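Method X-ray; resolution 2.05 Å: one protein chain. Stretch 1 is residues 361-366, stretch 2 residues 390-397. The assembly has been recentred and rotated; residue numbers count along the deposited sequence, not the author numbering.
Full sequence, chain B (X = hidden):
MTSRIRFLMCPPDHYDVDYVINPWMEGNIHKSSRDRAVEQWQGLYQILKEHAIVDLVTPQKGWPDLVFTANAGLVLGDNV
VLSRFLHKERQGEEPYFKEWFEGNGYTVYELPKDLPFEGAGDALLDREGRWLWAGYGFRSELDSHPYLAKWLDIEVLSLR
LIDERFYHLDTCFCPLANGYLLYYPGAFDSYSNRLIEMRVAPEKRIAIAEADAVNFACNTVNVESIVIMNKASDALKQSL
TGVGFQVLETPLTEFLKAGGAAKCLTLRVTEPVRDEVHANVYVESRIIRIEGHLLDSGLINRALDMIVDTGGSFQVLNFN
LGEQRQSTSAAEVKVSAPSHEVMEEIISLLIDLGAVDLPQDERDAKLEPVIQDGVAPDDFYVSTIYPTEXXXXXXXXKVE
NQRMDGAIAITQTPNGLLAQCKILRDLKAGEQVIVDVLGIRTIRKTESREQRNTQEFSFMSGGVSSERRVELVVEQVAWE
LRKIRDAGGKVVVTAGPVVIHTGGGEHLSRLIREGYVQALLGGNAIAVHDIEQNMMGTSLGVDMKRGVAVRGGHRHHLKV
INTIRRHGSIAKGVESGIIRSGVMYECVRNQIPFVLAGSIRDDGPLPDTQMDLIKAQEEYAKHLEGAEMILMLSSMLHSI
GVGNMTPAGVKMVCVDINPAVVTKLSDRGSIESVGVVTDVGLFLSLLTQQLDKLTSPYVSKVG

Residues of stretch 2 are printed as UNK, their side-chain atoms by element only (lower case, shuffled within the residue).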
# COMPACT_ATOMS: atom_id res chain seq x y z
N ASP B 361 17.65 -22.43 43.87
CA ASP B 361 17.53 -20.98 43.84
C ASP B 361 16.06 -20.55 43.75
O ASP B 361 15.76 -19.35 43.74
CB ASP B 361 18.33 -20.39 42.68
CG ASP B 361 19.82 -20.60 42.85
OD1 ASP B 361 20.24 -20.96 43.97
OD2 ASP B 361 20.57 -20.40 41.86
N GLU B 362 15.17 -21.53 43.68
CA GLU B 362 13.73 -21.30 43.71
C GLU B 362 13.34 -20.56 44.98
O GLU B 362 13.79 -20.90 46.08
CB GLU B 362 12.96 -22.62 43.64
CG GLU B 362 12.76 -23.21 42.25
CD GLU B 362 11.67 -24.29 42.22
OE1 GLU B 362 11.48 -24.93 41.17
OE2 GLU B 362 11.00 -24.49 43.26
N ARG B 363 12.49 -19.55 44.84
CA ARG B 363 11.97 -18.82 45.98
C ARG B 363 10.50 -18.50 45.77
O ARG B 363 9.99 -18.61 44.65
CB ARG B 363 12.79 -17.55 46.22
CG ARG B 363 14.17 -17.85 46.79
CD ARG B 363 15.06 -16.65 46.72
NE ARG B 363 14.54 -15.59 47.57
CZ ARG B 363 14.89 -14.31 47.47
NH1 ARG B 363 15.78 -13.92 46.56
NH2 ARG B 363 14.34 -13.42 48.29
N ASP B 364 9.81 -18.13 46.85
CA ASP B 364 8.40 -17.74 46.77
C ASP B 364 8.26 -16.39 46.08
O ASP B 364 9.12 -15.52 46.24
CB ASP B 364 7.77 -17.67 48.17
CG ASP B 364 7.71 -19.03 48.86
OD1 ASP B 364 7.88 -20.07 48.17
OD2 ASP B 364 7.50 -19.06 50.09
N ALA B 365 7.18 -16.22 45.31
CA ALA B 365 6.88 -14.92 44.73
C ALA B 365 6.66 -13.92 45.86
O ALA B 365 6.06 -14.24 46.88
CB ALA B 365 5.66 -15.01 43.82
N LYS B 366 7.13 -12.69 45.68
CA LYS B 366 6.88 -11.65 46.68
C LYS B 366 5.48 -11.08 46.51
O LYS B 366 5.03 -10.86 45.39
CB LYS B 366 7.92 -10.54 46.57
CG LYS B 366 9.33 -11.09 46.42
CD LYS B 366 10.34 -10.42 47.35
CE LYS B 366 10.76 -9.05 46.82
NZ LYS B 366 12.11 -8.66 47.33
N UNK B 390 2.84 -19.84 39.86
CA UNK B 390 3.52 -19.00 40.85
C UNK B 390 3.78 -19.78 42.16
O UNK B 390 3.00 -20.65 42.53
c UNK B 390 2.52 -16.93 39.84
c UNK B 390 2.71 -17.73 41.13
c UNK B 390 1.35 -18.08 41.69
N UNK B 391 4.87 -19.46 42.85
CA UNK B 391 5.29 -20.24 44.03
C UNK B 391 4.87 -19.53 45.31
O UNK B 391 5.34 -18.43 45.61
n UNK B 391 9.45 -22.87 45.48
n UNK B 391 10.08 -21.53 47.25
c UNK B 391 7.31 -21.67 44.87
c UNK B 391 10.05 -22.72 46.66
c UNK B 391 8.83 -21.78 44.72
n UNK B 391 10.60 -23.75 47.27
c UNK B 391 6.81 -20.46 44.03
N UNK B 392 3.94 -20.15 46.04
CA UNK B 392 3.41 -19.58 47.28
C UNK B 392 3.69 -20.58 48.40
O UNK B 392 3.32 -21.75 48.29
c UNK B 392 1.89 -19.31 47.18
c UNK B 392 1.53 -18.68 45.82
c UNK B 392 1.38 -18.45 48.36
c UNK B 392 2.19 -17.33 45.58
N UNK B 393 4.36 -20.11 49.45
CA UNK B 393 4.88 -20.95 50.53
C UNK B 393 5.37 -22.34 50.05
O UNK B 393 4.84 -23.37 50.46
c UNK B 393 4.44 -21.64 52.97
n UNK B 393 3.58 -22.13 53.86
c UNK B 393 3.83 -21.12 51.64
o UNK B 393 5.65 -21.60 53.18
N UNK B 394 6.35 -22.33 49.15
CA UNK B 394 7.02 -23.54 48.71
C UNK B 394 6.29 -24.38 47.69
O UNK B 394 6.74 -25.46 47.31
N UNK B 395 5.15 -23.89 47.23
CA UNK B 395 4.25 -24.68 46.41
C UNK B 395 3.90 -23.94 45.10
O UNK B 395 3.54 -22.76 45.14
c UNK B 395 0.85 -26.31 47.57
n UNK B 395 1.10 -27.35 48.37
c UNK B 395 3.00 -25.02 47.23
c UNK B 395 1.96 -25.91 46.58
o UNK B 395 -0.23 -25.70 47.59
N UNK B 396 4.02 -24.62 43.96
CA UNK B 396 3.69 -24.03 42.66
C UNK B 396 2.20 -24.17 42.34
O UNK B 396 1.66 -25.27 42.36
c UNK B 396 6.06 -21.95 40.41
c UNK B 396 6.94 -20.94 40.05
c UNK B 396 8.82 -22.12 41.00
n UNK B 396 8.17 -24.31 42.02
c UNK B 396 6.56 -23.07 41.09
c UNK B 396 6.98 -24.99 42.16
c UNK B 396 8.31 -21.04 40.34
c UNK B 396 5.97 -24.27 41.60
c UNK B 396 7.94 -23.13 41.38
c UNK B 396 4.53 -24.65 41.54
N UNK B 397 1.58 -23.04 42.03
CA UNK B 397 0.13 -22.89 41.88
C UNK B 397 -0.21 -22.35 40.49
O UNK B 397 0.36 -21.34 40.06
c UNK B 397 -0.42 -23.72 44.67
c UNK B 397 -0.04 -22.30 44.34
c UNK B 397 -0.44 -21.89 42.92
c UNK B 397 -1.93 -21.74 42.77

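Position 390 carries three side-chain carbons, one bonded to CA and bearing the other two. This is a beta-branched aliphatic group, and its CB is 4.8 Å from A365 CB. The residue is V390, a compact branched side chain that suits a buried place in a strand; its backbone N and O both pair with position 397, across the hairpin.

Position 391 has three carbons in a row, then a nitrogen, then a carbon carrying two more nitrogens: a guanidinium. Its CB points toward stretch 1; the nitrogen within the chain lies 3.2 Å from OE2 of E362, and a terminal nitrogen lies 2.8 Å from OD1 of D364. The carbonyl O of E362 sits over one face of the group. This is R391, whose extended chain (chi1 to chi3 all t) carries the charge to two acidic residues. NE forms a salt bridge with E362 whose hydrogen bond is weak, with an angle of 121°, and NH1 forms a second salt bridge with D364. A long, flat cation with several nitrogens can serve both carboxylates at once.

Position 392 shows four carbons forked at the first, one arm two carbons long. Its CB points away from stretch 1, and it adds little to the contact. It is I392, and beta branching fits the extended backbone at the end of this strand.

At position 393 two carbons lead to one oxygen and one nitrogen, both on the second carbon, a short amide. The CA-to-CB bond points away, while CA comes within 3.3 Å of OD2 of D364. The residue is N393. Its phi/psi of 35/60 is left-handed, a conformation asparagine tolerates well and one required by the type I' turn from 392 to 395.

Position 394 has no side-chain atoms, and its backbone N donates a hydrogen bond of 2.9 Å to OD1 of D364, tying the turn to stretch 1. It is G394, and its phi of 79° by itself favours glycine.

Position 395 has three carbons, the third bearing an oxygen and a nitrogen, and makes no contact with stretch 1. It is Q395. Its CA-to-CB bond points away from stretch 1, and a polar amide suits an exposed position.

Position 396 has one carbon followed by fused five- and six-membered rings holding eight carbons and one nitrogen, an indole. E362 OE2 lies at the ring edge, near its plane, 3.1 Å from the ring nitrogen. This is W396, whose NE1 donates a hydrogen bond to that oxygen.

Position 397 repeats the four-carbon fork, beyond reach of stretch 1. It is I397, paired through its backbone with V390; a beta-branched aliphatic side chain fits the extended strand backbone.

The contact works by acidic side chains meeting a hairpin. E362 OE2 accepts a good hydrogen bond from W396 NE1 and a weak one, within a salt bridge, from R391 NE, while D364 OD1 joins R391 NH1 to the turn at G394 N. Between the stretches runs one backbone hydrogen bond, A365 N to R391 O at 2.9 Å, which fixes the loop beside the strand where the carboxylates can reach their partners.

Stretch 2, residues 390-397: VRINGQWI
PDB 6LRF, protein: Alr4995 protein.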